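PDB 6T7J: carbon monoxide dehydrogenase, which catalyses the oxidation of carbon monoxide to carbon dioxide, probably at cluster C, which in this crystal lacks nickel and is a broken iron-sulfur cluster. Local coordinates for residues A[101-106]-A[269-274]; A[174-179]-A[541-546]; A[339-344]-A[361-366]; A[428-433]-A[533-538]. All blocks are in the same frame, centred on the assembly; numbering follows the deposited sequence.

Contact 1: A[101-106]-A[269-274]. With MSK (Broken Fe4S4 cluster), chain F.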
loop_
_atom_site.group_PDB
_atom_site.type_symbol
_atom_site.label_atom_id
_atom_site.label_comp_id
_atom_site.label_asym_id
_atom_site.label_seq_id
_atom_site.Cartn_x
_atom_site.Cartn_y
_atom_site.Cartn_z
ATOM N N SER A 101 -0.631 -3.596 11.430
ATOM C CA SER A 101 -0.825 -2.257 11.968
ATOM C C SER A 101 -2.297 -1.959 12.219
ATOM O O SER A 101 -2.636 -1.319 13.215
ATOM C CB SER A 101 -0.236 -1.223 11.018
ATOM O OG SER A 101 -0.830 0.038 11.258
ATOM N N ASP A 102 -3.183 -2.398 11.323
ATOM C CA ASP A 102 -4.612 -2.190 11.549
ATOM C C ASP A 102 -5.106 -3.022 12.728
ATOM O O ASP A 102 -5.950 -2.563 13.513
ATOM C CB ASP A 102 -5.397 -2.521 10.281
ATOM C CG ASP A 102 -5.955 -1.280 9.599
ATOM O OD1 ASP A 102 -5.622 -0.157 10.033
ATOM O OD2 ASP A 102 -6.730 -1.428 8.629
ATOM N N HIS A 103 -4.592 -4.248 12.864
ATOM C CA HIS A 103 -4.844 -5.042 14.066
ATOM C C HIS A 103 -4.462 -4.260 15.326
ATOM O O HIS A 103 -5.276 -4.081 16.254
ATOM C CB HIS A 103 -4.053 -6.350 13.950
ATOM C CG HIS A 103 -4.327 -7.350 15.030
ATOM N ND1 HIS A 103 -5.037 -7.053 16.172
ATOM C CD2 HIS A 103 -3.965 -8.650 15.141
ATOM C CE1 HIS A 103 -5.107 -8.128 16.938
ATOM N NE2 HIS A 103 -4.464 -9.111 16.334
ATOM N N ALA A 104 -3.218 -3.775 15.363
ATOM C CA ALA A 104 -2.752 -2.995 16.503
ATOM C C ALA A 104 -3.601 -1.748 16.710
ATOM O O ALA A 104 -3.844 -1.341 17.848
ATOM C CB ALA A 104 -1.287 -2.614 16.311
ATOM N N ARG A 105 -4.059 -1.126 15.622
ATOM C CA ARG A 105 -4.836 0.106 15.730
ATOM C C ARG A 105 -6.185 -0.148 16.382
ATOM O O ARG A 105 -6.643 0.652 17.207
ATOM C CB ARG A 105 -5.019 0.731 14.347
ATOM C CG ARG A 105 -5.380 2.209 14.366
ATOM C CD ARG A 105 -5.954 2.652 13.028
ATOM N NE ARG A 105 -5.266 2.034 11.897
ATOM C CZ ARG A 105 -4.249 2.588 11.245
ATOM N NH1 ARG A 105 -3.684 1.953 10.228
ATOM N NH2 ARG A 105 -3.792 3.778 11.608
ATOM N N ASP A 106 -6.841 -1.253 16.024
ATOM C CA ASP A 106 -8.100 -1.598 16.678
ATOM C C ASP A 106 -7.890 -1.864 18.167
ATOM O O ASP A 106 -8.673 -1.393 19.015
ATOM C CB ASP A 106 -8.733 -2.807 15.993
ATOM C CG ASP A 106 -9.258 -2.477 14.607
ATOM O OD1 ASP A 106 -9.516 -1.283 14.340
ATOM O OD2 ASP A 106 -9.409 -3.406 13.786
ATOM N N HIS A 269 -8.306 -12.989 13.816
ATOM C CA HIS A 269 -7.058 -12.482 14.376
ATOM C C HIS A 269 -7.216 -11.614 15.623
ATOM O O HIS A 269 -6.420 -11.734 16.558
ATOM C CB HIS A 269 -6.298 -11.702 13.301
ATOM C CG HIS A 269 -5.455 -12.570 12.421
ATOM N ND1 HIS A 269 -5.991 -13.384 11.445
ATOM C CD2 HIS A 269 -4.117 -12.766 12.380
ATOM C CE1 HIS A 269 -5.019 -14.039 10.837
ATOM N NE2 HIS A 269 -3.870 -13.683 11.386
ATOM N N ASN A 270 -8.214 -10.730 15.658
ATOM C CA ASN A 270 -8.319 -9.769 16.752
ATOM C C ASN A 270 -9.061 -10.382 17.932
ATOM O O ASN A 270 -10.221 -10.785 17.776
ATOM C CB ASN A 270 -9.024 -8.504 16.297
ATOM C CG ASN A 270 -8.598 -7.291 17.096
ATOM O OD1 ASN A 270 -8.366 -7.388 18.298
ATOM N ND2 ASN A 270 -8.476 -6.148 16.434
ATOM N N PRO A 271 -8.449 -10.460 19.120
ATOM C CA PRO A 271 -9.128 -11.076 20.269
ATOM C C PRO A 271 -10.172 -10.195 20.936
ATOM O O PRO A 271 -10.898 -10.697 21.808
ATOM C CB PRO A 271 -7.971 -11.370 21.233
ATOM C CG PRO A 271 -6.966 -10.316 20.924
ATOM C CD PRO A 271 -7.061 -10.074 19.438
ATOM N N ILE A 272 -10.273 -8.913 20.559
ATOM C CA ILE A 272 -11.307 -8.039 21.114
ATOM C C ILE A 272 -12.676 -8.682 20.952
ATOM O O ILE A 272 -13.554 -8.549 21.814
ATOM C CB ILE A 272 -11.266 -6.649 20.444
ATOM C CG1 ILE A 272 -9.865 -6.025 20.472
ATOM C CG2 ILE A 272 -12.272 -5.704 21.092
ATOM C CD1 ILE A 272 -9.049 -6.299 21.707
ATOM N N LEU A 273 -12.873 -9.397 19.846
ATOM C CA LEU A 273 -14.121 -10.088 19.553
ATOM C C LEU A 273 -14.148 -11.498 20.136
ATOM O O LEU A 273 -15.145 -11.902 20.746
ATOM C CB LEU A 273 -14.332 -10.140 18.037
ATOM C CG LEU A 273 -15.346 -11.159 17.516
ATOM C CD1 LEU A 273 -16.761 -10.644 17.727
ATOM C CD2 LEU A 273 -15.092 -11.471 16.048
ATOM N N SER A 274 -13.056 -12.250 19.966
ATOM C CA SER A 274 -13.076 -13.672 20.292
ATOM C C SER A 274 -13.118 -13.909 21.797
ATOM O O SER A 274 -13.765 -14.855 22.255
ATOM C CB SER A 274 -11.868 -14.372 19.672
ATOM O OG SER A 274 -10.657 -13.913 20.247
HETATM S S1 MSK F . -3.425 -16.997 10.618
HETATM S S3 MSK F . -0.983 -15.422 8.717
HETATM S S4 MSK F . -2.263 -18.421 7.649
HETATM S S5 MSK F . -0.414 -18.029 10.538
HETATM FE FE1 MSK F . -2.433 -15.302 11.737
HETATM FE FE2 MSK F . -2.223 -18.812 9.798
HETATM FE FE3 MSK F . -0.377 -17.511 8.246
HETATM FE FE4 MSK F . -2.894 -16.532 8.460
#

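Contact 2: A[174-179]-A[541-546]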
loop_
_atom_site.group_PDB
_atom_site.type_symbol
_atom_site.label_atom_id
_atom_site.label_comp_id
_atom_site.label_asym_id
_atom_site.label_seq_id
_atom_site.Cartn_x
_atom_site.Cartn_y
_atom_site.Cartn_z
ATOM N N LEU A 174 12.169 -0.767 23.207
ATOM C CA LEU A 174 12.234 -2.168 23.606
ATOM C C LEU A 174 13.350 -2.936 22.910
ATOM O O LEU A 174 13.642 -4.067 23.310
ATOM C CB LEU A 174 10.893 -2.855 23.331
ATOM C CG LEU A 174 9.728 -2.461 24.241
ATOM C CD1 LEU A 174 8.407 -2.576 23.500
ATOM C CD2 LEU A 174 9.714 -3.320 25.490
ATOM N N ALA A 175 13.977 -2.358 21.887
ATOM C CA ALA A 175 15.036 -3.032 21.147
ATOM C C ALA A 175 16.402 -2.698 21.742
ATOM O O ALA A 175 16.626 -1.565 22.181
ATOM C CB ALA A 175 15.008 -2.627 19.676
ATOM N N PRO A 176 17.322 -3.665 21.768
ATOM C CA PRO A 176 18.645 -3.411 22.353
ATOM C C PRO A 176 19.408 -2.338 21.589
ATOM O O PRO A 176 19.188 -2.119 20.396
ATOM C CB PRO A 176 19.347 -4.771 22.257
ATOM C CG PRO A 176 18.582 -5.533 21.218
ATOM C CD PRO A 176 17.169 -5.060 21.321
ATOM N N LYS A 177 20.327 -1.675 22.299
ATOM C CA LYS A 177 21.086 -0.578 21.707
ATOM C C LYS A 177 21.929 -1.039 20.525
ATOM O O LYS A 177 22.236 -0.239 19.634
ATOM C CB LYS A 177 21.982 0.075 22.760
ATOM C CG LYS A 177 21.305 0.319 24.099
ATOM C CD LYS A 177 22.265 0.978 25.079
ATOM C CE LYS A 177 22.214 0.309 26.445
ATOM N NZ LYS A 177 23.369 0.706 27.300
ATOM N N LYS A 178 22.318 -2.315 20.500
ATOM C CA LYS A 178 23.110 -2.818 19.381
ATOM C C LYS A 178 22.281 -2.862 18.103
ATOM O O LYS A 178 22.743 -2.438 17.036
ATOM C CB LYS A 178 23.672 -4.199 19.721
ATOM C CG LYS A 178 24.545 -4.220 20.969
ATOM C CD LYS A 178 25.378 -5.489 21.039
ATOM C CE LYS A 178 26.048 -5.644 22.398
ATOM N NZ LYS A 178 26.949 -4.502 22.710
ATOM N N ARG A 179 21.048 -3.368 18.191
ATOM C CA ARG A 179 20.143 -3.312 17.048
ATOM C C ARG A 179 19.866 -1.866 16.645
ATOM O O ARG A 179 19.763 -1.552 15.455
ATOM C CB ARG A 179 18.837 -4.036 17.379
ATOM C CG ARG A 179 18.936 -5.552 17.358
ATOM C CD ARG A 179 19.090 -6.068 15.941
ATOM N NE ARG A 179 20.488 -6.309 15.596
ATOM C CZ ARG A 179 20.935 -6.443 14.352
ATOM N NH1 ARG A 179 20.092 -6.358 13.332
ATOM N NH2 ARG A 179 22.222 -6.660 14.126
ATOM N N VAL A 541 25.646 -8.926 24.104
ATOM C CA VAL A 541 25.812 -9.507 22.779
ATOM C C VAL A 541 24.692 -8.971 21.888
ATOM O O VAL A 541 23.647 -8.542 22.379
ATOM C CB VAL A 541 25.814 -11.055 22.911
ATOM C CG1 VAL A 541 25.358 -11.750 21.662
ATOM C CG2 VAL A 541 27.192 -11.559 23.314
ATOM N N ASP A 542 24.934 -8.934 20.578
ATOM C CA ASP A 542 23.858 -8.578 19.664
ATOM C C ASP A 542 22.995 -9.801 19.357
ATOM O O ASP A 542 23.416 -10.948 19.524
ATOM C CB ASP A 542 24.412 -7.987 18.365
ATOM C CG ASP A 542 23.363 -7.213 17.583
ATOM O OD1 ASP A 542 22.313 -6.869 18.168
ATOM O OD2 ASP A 542 23.585 -6.951 16.383
ATOM N N ILE A 543 21.762 -9.543 18.908
ATOM C CA ILE A 543 20.876 -10.639 18.520
ATOM C C ILE A 543 21.522 -11.492 17.436
ATOM O O ILE A 543 21.347 -12.718 17.407
ATOM C CB ILE A 543 19.509 -10.086 18.066
ATOM C CG1 ILE A 543 18.755 -9.484 19.254
ATOM C CG2 ILE A 543 18.676 -11.174 17.409
ATOM C CD1 ILE A 543 17.470 -8.771 18.865
ATOM N N SER A 544 22.306 -10.870 16.553
ATOM C CA SER A 544 22.917 -11.599 15.449
ATOM C C SER A 544 23.970 -12.600 15.908
ATOM O O SER A 544 24.279 -13.533 15.160
ATOM C CB SER A 544 23.534 -10.616 14.453
ATOM O OG SER A 544 24.049 -9.475 15.116
ATOM N N ASP A 545 24.532 -12.438 17.107
ATOM C CA ASP A 545 25.528 -13.383 17.598
ATOM C C ASP A 545 24.920 -14.580 18.316
ATOM O O ASP A 545 25.643 -15.545 18.589
ATOM C CB ASP A 545 26.516 -12.697 18.549
ATOM C CG ASP A 545 26.999 -11.362 18.035
ATOM O OD1 ASP A 545 27.535 -11.310 16.909
ATOM O OD2 ASP A 545 26.855 -10.361 18.769
ATOM N N LEU A 546 23.629 -14.545 18.634
ATOM C CA LEU A 546 23.016 -15.644 19.364
ATOM C C LEU A 546 23.005 -16.913 18.513
ATOM O O LEU A 546 22.864 -16.850 17.289
ATOM C CB LEU A 546 21.588 -15.295 19.772
ATOM C CG LEU A 546 21.359 -14.122 20.726
ATOM C CD1 LEU A 546 19.872 -13.931 20.973
ATOM C CD2 LEU A 546 22.099 -14.334 22.040
#

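Contact 3: A[339-344]-A[361-366]. With MSK (Broken Fe4S4 cluster), chain F.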
loop_
_atom_site.group_PDB
_atom_site.type_symbol
_atom_site.label_atom_id
_atom_site.label_comp_id
_atom_site.label_asym_id
_atom_site.label_seq_id
_atom_site.Cartn_x
_atom_site.Cartn_y
_atom_site.Cartn_z
ATOM N N VAL A 339 -16.027 -14.533 12.201
ATOM C CA VAL A 339 -14.766 -14.058 11.651
ATOM C C VAL A 339 -14.690 -12.542 11.768
ATOM O O VAL A 339 -15.709 -11.845 11.781
ATOM C CB VAL A 339 -14.583 -14.507 10.183
ATOM C CG1 VAL A 339 -14.653 -16.024 10.087
ATOM C CG2 VAL A 339 -15.634 -13.867 9.292
ATOM N N ASP A 340 -13.459 -12.033 11.876
ATOM C CA ASP A 340 -13.228 -10.593 11.820
ATOM C C ASP A 340 -12.471 -10.234 10.544
ATOM O O ASP A 340 -13.081 -9.753 9.584
ATOM C CB ASP A 340 -12.487 -10.095 13.068
ATOM C CG ASP A 340 -11.339 -10.998 13.483
ATOM O OD1 ASP A 340 -10.830 -11.755 12.632
ATOM O OD2 ASP A 340 -10.935 -10.937 14.665
ATOM N N TYR A 341 -11.159 -10.467 10.503
ATOM C CA TYR A 341 -10.406 -10.217 9.280
ATOM C C TYR A 341 -9.138 -11.061 9.262
ATOM O O TYR A 341 -8.769 -11.695 10.254
ATOM C CB TYR A 341 -10.075 -8.726 9.110
ATOM C CG TYR A 341 -9.533 -8.008 10.332
ATOM C CD1 TYR A 341 -8.452 -8.509 11.046
ATOM C CD2 TYR A 341 -10.088 -6.803 10.746
ATOM C CE1 TYR A 341 -7.954 -7.840 12.151
ATOM C CE2 TYR A 341 -9.597 -6.128 11.846
ATOM C CZ TYR A 341 -8.531 -6.650 12.545
ATOM O OH TYR A 341 -8.045 -5.977 13.641
ATOM N N GLN A 342 -8.485 -11.060 8.093
ATOM C CA GLN A 342 -7.193 -11.692 7.830
ATOM C C GLN A 342 -7.288 -13.212 7.736
ATOM O O GLN A 342 -7.674 -13.887 8.696
ATOM C CB GLN A 342 -6.161 -11.280 8.883
ATOM C CG GLN A 342 -5.730 -9.827 8.768
ATOM C CD GLN A 342 -4.851 -9.388 9.917
ATOM O OE1 GLN A 342 -4.104 -10.187 10.481
ATOM N NE2 GLN A 342 -4.938 -8.110 10.275
ATOM N N CYS A 343 -6.940 -13.741 6.558
ATOM C CA CYS A 343 -6.876 -15.178 6.280
ATOM C C CYS A 343 -8.233 -15.862 6.436
ATOM O O CYS A 343 -8.305 -17.065 6.702
ATOM C CB CYS A 343 -5.823 -15.873 7.149
ATOM S SG CYS A 343 -4.164 -15.157 7.043
ATOM N N ILE A 344 -9.316 -15.107 6.267
ATOM C CA ILE A 344 -10.655 -15.676 6.174
ATOM C C ILE A 344 -10.900 -15.980 4.700
ATOM O O ILE A 344 -11.186 -15.080 3.911
ATOM C CB ILE A 344 -11.722 -14.734 6.733
ATOM C CG1 ILE A 344 -11.298 -14.171 8.092
ATOM C CG2 ILE A 344 -13.061 -15.453 6.821
ATOM C CD1 ILE A 344 -11.109 -15.224 9.161
ATOM N N THR A 361 -19.692 -12.368 9.705
ATOM C CA THR A 361 -18.686 -11.317 9.692
ATOM C C THR A 361 -19.072 -10.238 10.697
ATOM O O THR A 361 -20.255 -9.953 10.906
ATOM C CB THR A 361 -18.535 -10.708 8.294
ATOM O OG1 THR A 361 -19.826 -10.378 7.765
ATOM C CG2 THR A 361 -17.845 -11.684 7.354
ATOM N N THR A 362 -18.059 -9.644 11.335
ATOM C CA THR A 362 -18.288 -8.738 12.454
ATOM C C THR A 362 -17.517 -7.426 12.386
ATOM O O THR A 362 -17.736 -6.567 13.246
ATOM C CB THR A 362 -17.931 -9.421 13.785
ATOM O OG1 THR A 362 -16.521 -9.665 13.828
ATOM C CG2 THR A 362 -18.677 -10.742 13.944
ATOM N N GLU A 363 -16.624 -7.244 11.416
ATOM C CA GLU A 363 -15.784 -6.060 11.364
ATOM C C GLU A 363 -16.006 -5.310 10.055
ATOM O O GLU A 363 -16.169 -5.940 9.004
ATOM C CB GLU A 363 -14.299 -6.448 11.508
ATOM C CG GLU A 363 -13.302 -5.395 11.046
ATOM C CD GLU A 363 -12.914 -4.427 12.148
ATOM O OE1 GLU A 363 -12.955 -4.824 13.332
ATOM O OE2 GLU A 363 -12.571 -3.268 11.826
ATOM N N PRO A 364 -16.032 -3.973 10.083
ATOM C CA PRO A 364 -16.288 -3.217 8.842
ATOM C C PRO A 364 -15.225 -3.401 7.769
ATOM O O PRO A 364 -15.474 -3.047 6.610
ATOM C CB PRO A 364 -16.349 -1.760 9.324
ATOM C CG PRO A 364 -15.605 -1.759 10.627
ATOM C CD PRO A 364 -15.914 -3.085 11.251
ATOM N N LYS A 365 -14.056 -3.934 8.109
ATOM C CA LYS A 365 -13.008 -4.181 7.130
ATOM C C LYS A 365 -13.004 -5.617 6.621
ATOM O O LYS A 365 -12.199 -5.947 5.744
ATOM C CB LYS A 365 -11.637 -3.833 7.723
ATOM C CG LYS A 365 -11.476 -2.363 8.078
ATOM C CD LYS A 365 -10.073 -2.058 8.562
ATOM C CE LYS A 365 -9.792 -2.708 9.908
ATOM N NZ LYS A 365 -10.602 -2.105 11.007
ATOM N N GLY A 366 -13.881 -6.472 7.139
ATOM C CA GLY A 366 -13.930 -7.854 6.707
ATOM C C GLY A 366 -15.295 -8.282 6.211
ATOM O O GLY A 366 -16.025 -8.992 6.909
HETATM S S1 MSK F . -3.425 -16.997 10.618
HETATM S S3 MSK F . -0.983 -15.422 8.717
HETATM S S4 MSK F . -2.263 -18.421 7.649
HETATM S S5 MSK F . -0.414 -18.029 10.538
HETATM FE FE1 MSK F . -2.433 -15.302 11.737
HETATM FE FE2 MSK F . -2.223 -18.812 9.798
HETATM FE FE3 MSK F . -0.377 -17.511 8.246
HETATM FE FE4 MSK F . -2.894 -16.532 8.460
#

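Contact 4: A[428-433]-A[533-538]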
loop_
_atom_site.group_PDB
_atom_site.type_symbol
_atom_site.label_atom_id
_atom_site.label_comp_id
_atom_site.label_asym_id
_atom_site.label_seq_id
_atom_site.Cartn_x
_atom_site.Cartn_y
_atom_site.Cartn_z
ATOM N N GLY A 428 12.505 -16.779 37.677
ATOM C CA GLY A 428 12.549 -15.335 37.678
ATOM C C GLY A 428 13.782 -14.725 37.050
ATOM O O GLY A 428 13.849 -13.496 36.925
ATOM N N THR A 429 14.756 -15.538 36.647
ATOM C CA THR A 429 15.984 -15.055 36.036
ATOM C C THR A 429 16.257 -15.837 34.757
ATOM O O THR A 429 15.795 -16.966 34.583
ATOM C CB THR A 429 17.177 -15.176 37.002
ATOM O OG1 THR A 429 18.313 -14.498 36.454
ATOM C CG2 THR A 429 17.530 -16.639 37.246
ATOM N N LEU A 430 17.012 -15.216 33.850
ATOM C CA LEU A 430 17.404 -15.868 32.607
ATOM C C LEU A 430 18.618 -16.776 32.768
ATOM O O LEU A 430 19.026 -17.411 31.791
ATOM C CB LEU A 430 17.706 -14.823 31.529
ATOM C CG LEU A 430 16.550 -14.049 30.893
ATOM C CD1 LEU A 430 17.048 -13.280 29.679
ATOM C CD2 LEU A 430 15.405 -14.977 30.512
ATOM N N GLU A 431 19.190 -16.858 33.969
ATOM C CA GLU A 431 20.482 -17.519 34.131
ATOM C C GLU A 431 20.473 -19.016 33.830
ATOM O O GLU A 431 21.436 -19.486 33.200
ATOM C CB GLU A 431 21.017 -17.261 35.546
ATOM C CG GLU A 431 22.474 -17.653 35.732
ATOM C CD GLU A 431 22.955 -17.451 37.156
ATOM O OE1 GLU A 431 23.107 -16.282 37.571
ATOM O OE2 GLU A 431 23.182 -18.461 37.858
ATOM N N PRO A 432 19.480 -19.817 34.248
ATOM C CA PRO A 432 19.565 -21.262 33.958
ATOM C C PRO A 432 19.589 -21.599 32.474
ATOM O O PRO A 432 20.394 -22.441 32.053
ATOM C CB PRO A 432 18.321 -21.838 34.654
ATOM C CG PRO A 432 17.464 -20.669 34.992
ATOM C CD PRO A 432 18.384 -19.520 35.185
ATOM N N LEU A 433 18.736 -20.969 31.660
ATOM C CA LEU A 433 18.767 -21.253 30.226
ATOM C C LEU A 433 20.044 -20.732 29.576
ATOM O O LEU A 433 20.560 -21.353 28.641
ATOM C CB LEU A 433 17.543 -20.656 29.534
ATOM C CG LEU A 433 17.508 -20.858 28.016
ATOM C CD1 LEU A 433 16.200 -21.491 27.567
ATOM C CD2 LEU A 433 17.745 -19.540 27.298
ATOM N N GLY A 533 15.973 -10.530 22.289
ATOM C CA GLY A 533 16.475 -9.251 22.765
ATOM C C GLY A 533 16.949 -9.318 24.202
ATOM O O GLY A 533 17.977 -8.733 24.554
ATOM N N ALA A 534 16.219 -10.050 25.045
ATOM C CA ALA A 534 16.676 -10.264 26.413
ATOM C C ALA A 534 17.974 -11.060 26.423
ATOM O O ALA A 534 18.970 -10.638 27.025
ATOM C CB ALA A 534 15.593 -10.971 27.227
ATOM N N LEU A 535 17.989 -12.199 25.724
ATOM C CA LEU A 535 19.166 -13.062 25.709
ATOM C C LEU A 535 20.402 -12.287 25.280
ATOM O O LEU A 535 21.389 -12.198 26.020
ATOM C CB LEU A 535 18.931 -14.249 24.773
ATOM C CG LEU A 535 18.204 -15.463 25.347
ATOM C CD1 LEU A 535 18.556 -16.696 24.537
ATOM C CD2 LEU A 535 18.550 -15.665 26.813
ATOM N N ALA A 536 20.342 -11.693 24.085
ATOM C CA ALA A 536 21.447 -10.887 23.585
ATOM C C ALA A 536 21.882 -9.840 24.604
ATOM O O ALA A 536 23.081 -9.594 24.780
ATOM C CB ALA A 536 21.046 -10.227 22.266
ATOM N N ASP A 537 20.925 -9.234 25.311
ATOM C CA ASP A 537 21.294 -8.201 26.272
ATOM C C ASP A 537 21.923 -8.808 27.519
ATOM O O ASP A 537 22.855 -8.233 28.095
ATOM C CB ASP A 537 20.074 -7.356 26.636
ATOM C CG ASP A 537 19.991 -6.078 25.824
ATOM O OD1 ASP A 537 21.022 -5.682 25.236
ATOM O OD2 ASP A 537 18.899 -5.473 25.769
ATOM N N ALA A 538 21.437 -9.975 27.947
ATOM C CA ALA A 538 21.996 -10.596 29.141
ATOM C C ALA A 538 23.435 -11.037 28.917
ATOM O O ALA A 538 24.247 -11.000 29.849
ATOM C CB ALA A 538 21.130 -11.779 29.569
#

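Contact 1: A[101-106]-A[269-274]
The imidazole of His-103 meets Pro-271 at its edge: CE1 lies 3.7 Å from CD of the proline, near the plane of the ring. Both the Asn-270 amide and the carbonyl of His-269 approach that ring obliquely, the ring and amide planes being 49° apart. Asn-270 is the N-cap of helix 271-281, which starts where strand 261-268 ends at the C-terminal edge of a parallel sheet. Asn-270 OD1 accepts a weak but nearly straight bond from Ile-272 N (3.3 Å, 170° at the hydrogen). The ring of His-103 reaches this helix start because its CG is anti to the backbone N (chi1 -173°). One helical turn later, CB of Asp-106 comes within 3.4 Å of Asn-270 ND2. The polar ends of both residues bond to Tyr-341 OH, and Asp-106 OD2 also forms a salt bridge with Lys-365, so a polar network ties helix 81-115 to the cluster loops. An alanine in place of His-103 would probably open a gap beside the Asn-270 amide and the Pro-271 ring, leaving the capping residue less firmly packed. Just before the cap, His-269 turns to cluster C, with MSK S1 lying obliquely to its ring. Cys-305 SG is the other protein ligand of the iron FE1, which His-269 NE2 binds at 2.2 Å.

Contact 2: A[174-179]-A[541-546]
Arg-179 lays its guanidinium side-on against the carboxylate of Asp-542, so that NE and NH2 each take one carboxylate oxygen. NH2 donates to OD2 of Asp-542 over 2.7 Å at 166°, while NE of Arg-179 reaches OD1 of Asp-542 over 3.2 Å, also nearly straight. Both bonds come in on the syn side of the acid, whose plane is tilted 25° from the guanidinium. Bends at chi2 and chi3, the latter 96°, bring NE round to the acid. CG of Arg-179 rests 3.8 Å from CD1 of Ile-543, which also touches Pro-176. Asp-542 directly precedes the 3-10 segment 543-545, on the loop that joins helix 525-538 to strand 548-552 in a Rossmann-like parallel sheet; the partner, helix 177-186, comes from far earlier in the chain. Ser-544 OG donates to Asp-542 OD2, adding a further, weak bond to that oxygen. An alanine at Arg-179 would probably leave the buried carboxylate of Asp-542 without its counter-charge, and the carbonyl of Ile-600 without the NH1 it accepts from. Lys-178 runs its CD and CE over the backbone at Val-541, with CE 3.6 Å from Val-541 C, while its CB lies 3.4 Å from Asp-542 OD1.

Contact 3: A[339-344]-A[361-366]
Thr-361 sets its CG2 against CG2 of Val-339 at 3.7 Å; the two residues, paired in a parallel beta bridge, put their side chains on the same face of the sheet, while Thr-361 OG1 bonds to His-373. At Thr-362 the hydroxyl turns back to the carbonyl of Val-339. OG1 sits between the backbone N and the carbonyl carbon and donates to Val-339 O over 3.1 Å, from 38° above the carbonyl plane. A weak bond from Thr-362 N meets the same oxygen. Here the adjacent strands 336-339 and 358-361 run out at the C-terminal edge of a Rossmann-like sheet, and the first loop carries Cys-343, whose SG binds the iron FE4 of cluster C. Glu-363, next in line, brings CG to 3.5 Å from Tyr-341 CD2; carboxylate and ring planes stand 61° apart, and the tyrosine also makes an edge-to-face contact with His-202 of the second subunit. Glu-363 to Gly-366 form a type I turn, closed by Gly-366 N to Glu-363 O. Within that turn Lys-365 sends its CE to 3.9 Å from Tyr-341 CE2, and its NZ forms a salt bridge with Glu-363 OE2. Finally, CA of Gly-366 points a hydrogen at the carbonyl of Asp-340, 3.6 Å from CA to O and 172° at the hydrogen; a CB here would fall 2.0 Å from that oxygen.

Contact 4: A[428-433]-A[533-538]
Leu-430 and Leu-433 meet segment 533-538, the last turns of helix 525-538, through methyl groups, and every touch is between apolar carbons. First come the leucine-alanine touches. CD1 of Leu-430 lies 3.7 Å from CB of Ala-534 and, more loosely, 4.4 Å from CB of Ala-538. These alanines are one helical turn apart, so their small side chains let a single leucine methyl lie close to the helix surface. Its position follows from the torsions: chi1 (-73°) sets CG anti to the carbonyl carbon, and chi2 (-169°) extends CD1 away from CA toward the helix. The leucine-leucine touches make the second group. Leu-535 offers CD2 to CD1 of Leu-430 at 4.0 Å, and both its methyls to CD2 of Leu-433. The side chains of Leu-433 and Leu-535 cross at about a right angle. The backbone of 533-538 keeps its own helical bond from Ala-538 N to Ala-534 O. The contact lies near the surface and joins the start of helix 431-439 to the end of helix 525-538. Ile-445 touches both Leu-433 and Leu-535, so the two helices pack against strand 444-448, an inner strand of a parallel, Rossmann-like sheet, with Ile-434 and Leu-437 also against Leu-535.

How the contacts relate
The four contacts fall into two pairs. Contacts 1 and 3, with centres 10 Å apart, meet at the C-terminal edge of one parallel sheet and both reach cluster C; Asp-340 OD2 lies 2.9 Å from Asn-270 N, a probable hydrogen bond between them. Contacts 2 and 4, whose centres are 12 Å apart, lie beside the other sheet, around the end of helix 525-538 and the loop leading to strand 548-552; there Val-541 N lies 2.7 Å from Ala-536 O, a probable hydrogen bond. The pairs are well separated: centres of contacts 3 and 4 are about 38 Å apart, and those of contacts 1 and 2 about 29 Å. Only the first pair touches the second subunit.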